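Local coordinates for methyltransferase-like protein 5 (Pyrococcus horikoshii, PDB 1WY7) that binds S-adenosyl-L-homocysteine in a Rossmann-like methyltransferase fold and probably acts as an S-adenosylmethionine-dependent methyltransferase on RNA, at residues I48-A54 with L70-I76; R112-M118 with I140-S146. Residues are numbered along the deposited sequence.

Contact 1 of 2, residues I48-A54 with L70-I76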
ATOM      1  N   ILE A  48      -9.722  -7.982  -5.528  1.00 34.25           N
ATOM      2  CA  ILE A  48      -8.364  -8.477  -5.772  1.00 34.59           C
ATOM      3  C   ILE A  48      -8.303  -9.507  -6.883  1.00 37.00           C
ATOM      4  O   ILE A  48      -7.588  -9.340  -7.866  1.00 38.10           O
ATOM      5  CB  ILE A  48      -7.745  -9.135  -4.503  1.00 31.72           C
ATOM      6  CG1 ILE A  48      -7.449  -8.081  -3.439  1.00 28.50           C
ATOM      7  CG2 ILE A  48      -6.453  -9.871  -4.872  1.00 29.40           C
ATOM      8  CD1 ILE A  48      -6.418  -7.057  -3.873  1.00 28.72           C
ATOM      9  N   GLU A  49      -9.071 -10.574  -6.718  1.00 39.32           N
ATOM     10  CA  GLU A  49      -9.078 -11.672  -7.669  1.00 42.43           C
ATOM     11  C   GLU A  49      -9.422 -11.260  -9.093  1.00 41.21           C
ATOM     12  O   GLU A  49     -10.499 -10.723  -9.347  1.00 42.42           O
ATOM     13  CB  GLU A  49     -10.044 -12.741  -7.178  1.00 46.65           C
ATOM     14  CG  GLU A  49      -9.886 -14.082  -7.847  1.00 52.53           C
ATOM     15  CD  GLU A  49     -10.671 -15.153  -7.126  1.00 55.75           C
ATOM     16  OE1 GLU A  49     -10.539 -16.341  -7.505  1.00 57.56           O
ATOM     17  OE2 GLU A  49     -11.417 -14.803  -6.178  1.00 55.03           O
ATOM     18  N   GLY A  50      -8.489 -11.508 -10.010  1.00 39.15           N
ATOM     19  CA  GLY A  50      -8.694 -11.180 -11.405  1.00 37.35           C
ATOM     20  C   GLY A  50      -8.620  -9.702 -11.733  1.00 38.88           C
ATOM     21  O   GLY A  50      -8.935  -9.297 -12.850  1.00 40.03           O
ATOM     22  N   LYS A  51      -8.195  -8.886 -10.776  1.00 37.11           N
ATOM     23  CA  LYS A  51      -8.117  -7.447 -11.008  1.00 35.98           C
ATOM     24  C   LYS A  51      -6.714  -6.948 -11.350  1.00 34.70           C
ATOM     25  O   LYS A  51      -5.712  -7.575 -10.990  1.00 31.67           O
ATOM     26  CB  LYS A  51      -8.612  -6.702  -9.767  1.00 36.74           C
ATOM     27  CG  LYS A  51      -9.990  -7.125  -9.300  1.00 38.77           C
ATOM     28  CD  LYS A  51     -11.087  -6.607 -10.209  1.00 39.74           C
ATOM     29  CE  LYS A  51     -12.458  -7.026  -9.682  1.00 40.85           C
ATOM     30  NZ  LYS A  51     -13.548  -6.142 -10.183  1.00 42.50           N
ATOM     31  N   VAL A  52      -6.653  -5.821 -12.057  1.00 33.57           N
ATOM     32  CA  VAL A  52      -5.377  -5.197 -12.392  1.00 32.53           C
ATOM     33  C   VAL A  52      -5.130  -4.262 -11.213  1.00 30.10           C
ATOM     34  O   VAL A  52      -5.874  -3.305 -11.000  1.00 30.18           O
ATOM     35  CB  VAL A  52      -5.460  -4.384 -13.708  1.00 32.55           C
ATOM     36  CG1 VAL A  52      -4.127  -3.706 -13.985  1.00 33.67           C
ATOM     37  CG2 VAL A  52      -5.809  -5.308 -14.860  1.00 32.49           C
ATOM     38  N   VAL A  53      -4.103  -4.560 -10.432  1.00 28.98           N
ATOM     39  CA  VAL A  53      -3.801  -3.773  -9.240  1.00 27.53           C
ATOM     40  C   VAL A  53      -2.530  -2.944  -9.289  1.00 28.71           C
ATOM     41  O   VAL A  53      -1.484  -3.413  -9.739  1.00 28.01           O
ATOM     42  CB  VAL A  53      -3.699  -4.686  -7.981  1.00 25.42           C
ATOM     43  CG1 VAL A  53      -3.418  -3.837  -6.738  1.00 16.64           C
ATOM     44  CG2 VAL A  53      -4.981  -5.496  -7.816  1.00 24.59           C
ATOM     45  N   ALA A  54      -2.628  -1.710  -8.801  1.00 27.85           N
ATOM     46  CA  ALA A  54      -1.467  -0.838  -8.736  1.00 27.98           C
ATOM     47  C   ALA A  54      -1.080  -0.732  -7.266  1.00 26.55           C
ATOM     48  O   ALA A  54      -1.932  -0.475  -6.408  1.00 27.29           O
ATOM     49  CB  ALA A  54      -1.800   0.552  -9.308  1.00 27.91           C
ATOM     50  N   LEU A  70      -3.201 -13.635  -3.585  1.00 38.52           N
ATOM     51  CA  LEU A  70      -4.649 -13.724  -3.499  1.00 36.53           C
ATOM     52  C   LEU A  70      -5.366 -13.727  -4.847  1.00 36.50           C
ATOM     53  O   LEU A  70      -6.575 -13.576  -4.901  1.00 38.34           O
ATOM     54  CB  LEU A  70      -5.192 -12.610  -2.602  1.00 35.78           C
ATOM     55  CG  LEU A  70      -5.327 -12.901  -1.098  1.00 34.66           C
ATOM     56  CD1 LEU A  70      -4.159 -13.690  -0.589  1.00 34.67           C
ATOM     57  CD2 LEU A  70      -5.458 -11.595  -0.343  1.00 34.79           C
ATOM     58  N   GLY A  71      -4.620 -13.886  -5.936  1.00 36.76           N
ATOM     59  CA  GLY A  71      -5.251 -13.968  -7.243  1.00 34.21           C
ATOM     60  C   GLY A  71      -5.345 -12.754  -8.139  1.00 34.51           C
ATOM     61  O   GLY A  71      -6.145 -12.751  -9.081  1.00 33.41           O
ATOM     62  N   ALA A  72      -4.550 -11.722  -7.882  1.00 33.53           N
ATOM     63  CA  ALA A  72      -4.611 -10.542  -8.736  1.00 34.00           C
ATOM     64  C   ALA A  72      -4.188 -10.964 -10.141  1.00 35.06           C
ATOM     65  O   ALA A  72      -3.268 -11.760 -10.300  1.00 34.95           O
ATOM     66  CB  ALA A  72      -3.682  -9.444  -8.208  1.00 31.41           C
ATOM     67  N   LYS A  73      -4.869 -10.455 -11.162  1.00 37.07           N
ATOM     68  CA  LYS A  73      -4.506 -10.794 -12.532  1.00 37.40           C
ATOM     69  C   LYS A  73      -3.087 -10.286 -12.786  1.00 36.97           C
ATOM     70  O   LYS A  73      -2.264 -10.985 -13.366  1.00 35.03           O
ATOM     71  CB  LYS A  73      -5.480 -10.152 -13.517  1.00 40.22           C
ATOM     72  CG  LYS A  73      -5.188 -10.497 -14.977  1.00 43.30           C
ATOM     73  CD  LYS A  73      -6.335 -10.080 -15.888  1.00 47.71           C
ATOM     74  CE  LYS A  73      -6.658  -8.602 -15.734  1.00 50.50           C
ATOM     75  NZ  LYS A  73      -7.850  -8.190 -16.530  1.00 52.80           N
ATOM     76  N   GLU A  74      -2.814  -9.062 -12.346  1.00 37.24           N
ATOM     77  CA  GLU A  74      -1.490  -8.470 -12.488  1.00 37.23           C
ATOM     78  C   GLU A  74      -1.349  -7.305 -11.531  1.00 36.18           C
ATOM     79  O   GLU A  74      -2.339  -6.700 -11.114  1.00 34.36           O
ATOM     80  CB  GLU A  74      -1.244  -7.964 -13.912  1.00 40.79           C
ATOM     81  CG  GLU A  74      -2.073  -6.761 -14.320  1.00 48.79           C
ATOM     82  CD  GLU A  74      -1.602  -6.132 -15.635  1.00 53.86           C
ATOM     83  OE1 GLU A  74      -0.442  -5.663 -15.694  1.00 56.53           O
ATOM     84  OE2 GLU A  74      -2.385  -6.105 -16.610  1.00 56.23           O
ATOM     85  N   VAL A  75      -0.111  -6.991 -11.181  1.00 33.13           N
ATOM     86  CA  VAL A  75       0.149  -5.886 -10.287  1.00 32.40           C
ATOM     87  C   VAL A  75       1.180  -4.965 -10.918  1.00 32.74           C
ATOM     88  O   VAL A  75       2.135  -5.425 -11.558  1.00 30.82           O
ATOM     89  CB  VAL A  75       0.675  -6.391  -8.927  1.00 32.71           C
ATOM     90  CG1 VAL A  75       1.060  -5.205  -8.036  1.00 32.16           C
ATOM     91  CG2 VAL A  75      -0.392  -7.248  -8.246  1.00 28.19           C
ATOM     92  N   ILE A  76       0.962  -3.660 -10.782  1.00 31.26           N
ATOM     93  CA  ILE A  76       1.916  -2.698 -11.308  1.00 29.57           C
ATOM     94  C   ILE A  76       2.515  -2.008 -10.088  1.00 28.52           C
ATOM     95  O   ILE A  76       1.843  -1.283  -9.358  1.00 28.07           O
ATOM     96  CB  ILE A  76       1.253  -1.686 -12.273  1.00 29.71           C
ATOM     97  CG1 ILE A  76       0.579  -2.445 -13.423  1.00 30.45           C
ATOM     98  CG2 ILE A  76       2.324  -0.753 -12.866  1.00 25.85           C
ATOM     99  CD1 ILE A  76      -0.118  -1.552 -14.463  1.00 31.44           C
TER
HETATM  100  O   HOH W   1      -9.591 -10.366 -15.128  1.00 53.91           O

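Contact 2 of 2, residues R112-M118 with I140-S146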
ATOM      1  N   ARG A 112      -4.355   3.545 -16.111  1.00 51.11           N
ATOM      2  CA  ARG A 112      -5.582   3.243 -15.396  1.00 50.23           C
ATOM      3  C   ARG A 112      -5.598   1.777 -14.959  1.00 47.34           C
ATOM      4  O   ARG A 112      -5.258   0.887 -15.732  1.00 48.51           O
ATOM      5  CB  ARG A 112      -6.789   3.551 -16.276  1.00 51.99           C
ATOM      6  CG  ARG A 112      -8.097   3.392 -15.552  1.00 56.04           C
ATOM      7  CD  ARG A 112      -9.074   4.482 -15.930  1.00 58.23           C
ATOM      8  NE  ARG A 112     -10.222   4.488 -15.027  1.00 61.32           N
ATOM      9  CZ  ARG A 112     -10.292   5.187 -13.896  1.00 60.12           C
ATOM     10  NH1 ARG A 112      -9.283   5.956 -13.517  1.00 58.72           N
ATOM     11  NH2 ARG A 112     -11.374   5.103 -13.134  1.00 61.07           N
ATOM     12  N   VAL A 113      -5.979   1.541 -13.709  1.00 43.92           N
ATOM     13  CA  VAL A 113      -6.040   0.192 -13.157  1.00 39.79           C
ATOM     14  C   VAL A 113      -7.412  -0.039 -12.531  1.00 40.22           C
ATOM     15  O   VAL A 113      -8.223   0.887 -12.449  1.00 39.56           O
ATOM     16  CB  VAL A 113      -4.979   0.002 -12.053  1.00 38.70           C
ATOM     17  CG1 VAL A 113      -3.582   0.257 -12.609  1.00 35.80           C
ATOM     18  CG2 VAL A 113      -5.268   0.945 -10.900  1.00 34.86           C
ATOM     19  N   ASP A 114      -7.670  -1.266 -12.083  1.00 39.79           N
ATOM     20  CA  ASP A 114      -8.944  -1.599 -11.435  1.00 39.04           C
ATOM     21  C   ASP A 114      -8.926  -1.215  -9.960  1.00 38.54           C
ATOM     22  O   ASP A 114      -9.906  -0.673  -9.433  1.00 39.70           O
ATOM     23  CB  ASP A 114      -9.243  -3.104 -11.507  1.00 39.53           C
ATOM     24  CG  ASP A 114      -9.540  -3.591 -12.918  1.00 42.35           C
ATOM     25  OD1 ASP A 114     -10.267  -2.891 -13.656  1.00 44.49           O
ATOM     26  OD2 ASP A 114      -9.060  -4.690 -13.276  1.00 39.07           O
ATOM     27  N   ILE A 115      -7.813  -1.507  -9.293  1.00 36.07           N
ATOM     28  CA  ILE A 115      -7.684  -1.233  -7.868  1.00 33.05           C
ATOM     29  C   ILE A 115      -6.315  -0.680  -7.474  1.00 32.06           C
ATOM     30  O   ILE A 115      -5.294  -1.013  -8.064  1.00 31.49           O
ATOM     31  CB  ILE A 115      -7.930  -2.543  -7.005  1.00 33.88           C
ATOM     32  CG1 ILE A 115      -9.423  -2.846  -6.859  1.00 35.91           C
ATOM     33  CG2 ILE A 115      -7.361  -2.388  -5.603  1.00 31.04           C
ATOM     34  CD1 ILE A 115     -10.031  -3.493  -8.038  1.00 38.18           C
ATOM     35  N   VAL A 116      -6.310   0.177  -6.464  1.00 30.53           N
ATOM     36  CA  VAL A 116      -5.065   0.690  -5.938  1.00 28.33           C
ATOM     37  C   VAL A 116      -4.949   0.224  -4.483  1.00 28.01           C
ATOM     38  O   VAL A 116      -5.916   0.291  -3.726  1.00 28.51           O
ATOM     39  CB  VAL A 116      -4.996   2.242  -5.911  1.00 25.94           C
ATOM     40  CG1 VAL A 116      -3.802   2.653  -5.083  1.00 20.20           C
ATOM     41  CG2 VAL A 116      -4.887   2.832  -7.325  1.00 23.30           C
ATOM     42  N   ILE A 117      -3.775  -0.264  -4.106  1.00 25.96           N
ATOM     43  CA  ILE A 117      -3.513  -0.635  -2.725  1.00 25.54           C
ATOM     44  C   ILE A 117      -2.219   0.097  -2.417  1.00 25.95           C
ATOM     45  O   ILE A 117      -1.345   0.199  -3.283  1.00 26.58           O
ATOM     46  CB  ILE A 117      -3.326  -2.153  -2.538  1.00 24.85           C
ATOM     47  CG1 ILE A 117      -2.134  -2.658  -3.360  1.00 25.11           C
ATOM     48  CG2 ILE A 117      -4.619  -2.864  -2.923  1.00 24.62           C
ATOM     49  CD1 ILE A 117      -1.922  -4.182  -3.275  1.00 29.75           C
HETATM   50  N   MSE A 118      -2.100   0.639  -1.211  1.00 25.23           N
HETATM   51  CA  MSE A 118      -0.892   1.358  -0.870  1.00 26.52           C
HETATM   52  C   MSE A 118      -0.686   1.608   0.616  1.00 26.42           C
HETATM   53  O   MSE A 118      -1.639   1.744   1.386  1.00 25.06           O
HETATM   54  CB  MSE A 118      -0.843   2.710  -1.626  1.00 26.20           C
HETATM   55  CG  MSE A 118      -2.020   3.673  -1.368  1.00 29.27           C
HETATM   56 SE   MSE A 118      -1.898   5.215  -2.345  1.00 33.59          SE
HETATM   57  CE  MSE A 118      -3.148   6.181  -1.586  1.00 29.58           C
ATOM     58  N   ILE A 140      -6.248   7.351 -11.066  1.00 37.14           N
ATOM     59  CA  ILE A 140      -6.176   6.124 -11.865  1.00 35.88           C
ATOM     60  C   ILE A 140      -7.111   4.964 -11.534  1.00 36.30           C
ATOM     61  O   ILE A 140      -7.144   3.977 -12.268  1.00 35.88           O
ATOM     62  CB  ILE A 140      -4.732   5.541 -11.882  1.00 34.72           C
ATOM     63  CG1 ILE A 140      -4.332   5.047 -10.487  1.00 34.78           C
ATOM     64  CG2 ILE A 140      -3.748   6.593 -12.345  1.00 35.14           C
ATOM     65  CD1 ILE A 140      -3.026   4.231 -10.476  1.00 31.00           C
ATOM     66  N   SER A 141      -7.872   5.060 -10.453  1.00 37.41           N
ATOM     67  CA  SER A 141      -8.762   3.959 -10.094  1.00 37.76           C
ATOM     68  C   SER A 141     -10.065   4.440  -9.475  1.00 37.98           C
ATOM     69  O   SER A 141     -10.187   5.600  -9.096  1.00 39.16           O
ATOM     70  CB  SER A 141      -8.053   3.013  -9.110  1.00 38.91           C
ATOM     71  OG  SER A 141      -8.879   1.907  -8.756  1.00 39.44           O
ATOM     72  N   ASP A 142     -11.038   3.538  -9.380  1.00 38.36           N
ATOM     73  CA  ASP A 142     -12.327   3.858  -8.770  1.00 39.21           C
ATOM     74  C   ASP A 142     -12.435   3.252  -7.364  1.00 37.22           C
ATOM     75  O   ASP A 142     -13.350   3.589  -6.608  1.00 36.16           O
ATOM     76  CB  ASP A 142     -13.479   3.364  -9.652  1.00 42.93           C
ATOM     77  CG  ASP A 142     -13.730   4.274 -10.852  1.00 45.89           C
ATOM     78  OD1 ASP A 142     -14.388   3.813 -11.813  1.00 46.95           O
ATOM     79  OD2 ASP A 142     -13.283   5.448 -10.829  1.00 46.91           O
ATOM     80  N   VAL A 143     -11.499   2.360  -7.028  1.00 34.00           N
ATOM     81  CA  VAL A 143     -11.444   1.743  -5.700  1.00 30.28           C
ATOM     82  C   VAL A 143     -10.017   1.843  -5.156  1.00 29.37           C
ATOM     83  O   VAL A 143      -9.069   1.353  -5.770  1.00 28.22           O
ATOM     84  CB  VAL A 143     -11.861   0.251  -5.723  1.00 32.49           C
ATOM     85  CG1 VAL A 143     -11.750  -0.331  -4.307  1.00 31.57           C
ATOM     86  CG2 VAL A 143     -13.298   0.106  -6.226  1.00 29.87           C
ATOM     87  N   VAL A 144      -9.869   2.468  -3.992  1.00 28.51           N
ATOM     88  CA  VAL A 144      -8.558   2.659  -3.378  1.00 27.59           C
ATOM     89  C   VAL A 144      -8.473   2.133  -1.950  1.00 28.71           C
ATOM     90  O   VAL A 144      -9.376   2.373  -1.143  1.00 30.69           O
ATOM     91  CB  VAL A 144      -8.191   4.172  -3.331  1.00 25.84           C
ATOM     92  CG1 VAL A 144      -6.874   4.374  -2.605  1.00 20.82           C
ATOM     93  CG2 VAL A 144      -8.166   4.743  -4.740  1.00 22.98           C
ATOM     94  N   TYR A 145      -7.386   1.420  -1.647  1.00 26.35           N
ATOM     95  CA  TYR A 145      -7.135   0.897  -0.303  1.00 24.90           C
ATOM     96  C   TYR A 145      -5.832   1.542   0.149  1.00 25.48           C
ATOM     97  O   TYR A 145      -4.807   1.403  -0.516  1.00 24.16           O
ATOM     98  CB  TYR A 145      -6.966  -0.635  -0.302  1.00 23.14           C
ATOM     99  CG  TYR A 145      -8.238  -1.427  -0.559  1.00 22.46           C
ATOM    100  CD1 TYR A 145      -9.047  -1.873   0.496  1.00 24.43           C
ATOM    101  CD2 TYR A 145      -8.632  -1.724  -1.860  1.00 22.32           C
ATOM    102  CE1 TYR A 145     -10.221  -2.599   0.247  1.00 24.76           C
ATOM    103  CE2 TYR A 145      -9.793  -2.441  -2.126  1.00 23.53           C
ATOM    104  CZ  TYR A 145     -10.585  -2.876  -1.071  1.00 26.34           C
ATOM    105  OH  TYR A 145     -11.746  -3.567  -1.350  1.00 26.24           O
ATOM    106  N   SER A 146      -5.866   2.243   1.274  1.00 25.52           N
ATOM    107  CA  SER A 146      -4.676   2.905   1.769  1.00 26.31           C
ATOM    108  C   SER A 146      -4.552   2.820   3.275  1.00 26.95           C
ATOM    109  O   SER A 146      -5.487   2.428   3.967  1.00 27.82           O
ATOM    110  CB  SER A 146      -4.672   4.375   1.329  1.00 27.57           C
ATOM    111  OG  SER A 146      -3.423   4.980   1.621  1.00 30.58           O
TER

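Contact 1 of 2, residues I48-A54 with L70-I76
Leu70 follows helix 62-69 and lays its CB 3.8 Å from Ile48 CG2, while its side chain also reaches helix 32-44. Gly71, at positive phi, is the C' residue of the Schellman motif that ends helix 62-69; a side chain here would run into Glu49 CG and into the preceding carbonyl. Gly71 O accepts a nearly straight hydrogen bond from Gly50 N (2.8 Å), a residue of the type II turn from Ile48 to Lys51, so helix end and turn are tied backbone to backbone. Ala72 sends its CA to Ile48 O in a CA-H...O contact (3.3 Å), and its CB lies 4.2 Å from Val53 CG2. Lys73 N gives a weak bond to Lys51 O (3.0 Å); its side chain, bent at chi3 (p), passes Val52, with Lys73 CE 3.5 Å from Val52 CG2, and a water links NZ (3.1 Å) to Gly50 O (2.6 Å). From Glu74 the segments run as parallel strands: Val53 N donates to Glu74 O (2.9 Å), and the Glu74 carboxylate forms a salt bridge with Lys100 of the next strand. Val75 packs CG2 4.2 Å from Val53 CB, on the face covered by helix 62-69. Ile76 N completes the ladder to Val53 O (2.7 Å), its side chain on the opposite face with those of Val52, Glu74 and Ala54. This is the first beta-alpha-beta unit of the Rossmann-like fold. Main-chain bonds set its register, so the chemistry implies a pairing held largely by backbone, with apolar packing on the helix side and charged, solvated groups towards the start of the strands.

Contact 2 of 2, residues R112-M118 with I140-S146
Ile140, Arg112 and Val116 lose the most surface where these parallel segments meet. Ile140, the last residue of helix 131-140, rests CD1 4.0 Å from Val113 CG2 and CG1 3.9 Å from Val116 CG2, and its carbonyl O takes a hydrogen bond from Val113 N (3.1 Å), tying the helix end to the approach to strand 115-118. Arg112 folds its guanidinium over this helix end, one face against Ile140 O, and NH2 makes a salt bridge with Asp142 OD2 (3.0 Å) whose hydrogen-bond geometry is weak. Val116 holds the middle: its N donates to Val143 O (3.1 Å), its O accepts from Tyr145 N (2.8 Å), and its CG2 lies 3.6 Å from Ser141 CB. Met118 N then bonds Tyr145 O (2.9 Å), while CE of this selenomethionine reaches Ser146 OG at 3.4 Å. On the other face the Tyr145 ring meets Ile115 CG2 with its edge (CD2, 4.0 Å), its hydroxyl bonding to Asp47 and Arg199. The pairing belongs to the beta-alpha-beta unit of strand 115-118, helix 131-140 and strand 143-149. That helix covers the face bearing Val116, Met118 and Val144, with the side chain of Met118 about 7 Å from the bound S-adenosyl-L-homocysteine; strand 52-56 flanks strand 115-118, and the antiparallel strand 191-202 flanks strand 143-149.

How the contacts relate
From the N terminus, contact 1 closes first: the chain leaves 48-54, passes through helix 62-69 and returns at 70-76 as a neighbouring parallel strand. It then runs through helix 82-91 and the outermost strand 99-103 before reaching 112-118, where contact 2 opens; helix 131-140 carries it to 140-146. The two loops are in series, neither nesting nor crossing. They meet at the centre of the seven-stranded sheet, because strand 115-118 lies beside strand 52-56: Ala54 N to Ile115 O and Val52 N to Asp114 OD2, each 2.9 Å, are probable hydrogen bonds. Together the contacts join four parallel strands that are neighbours in the sheet, in the order 74-79, 52-56, 115-118 and 143-149.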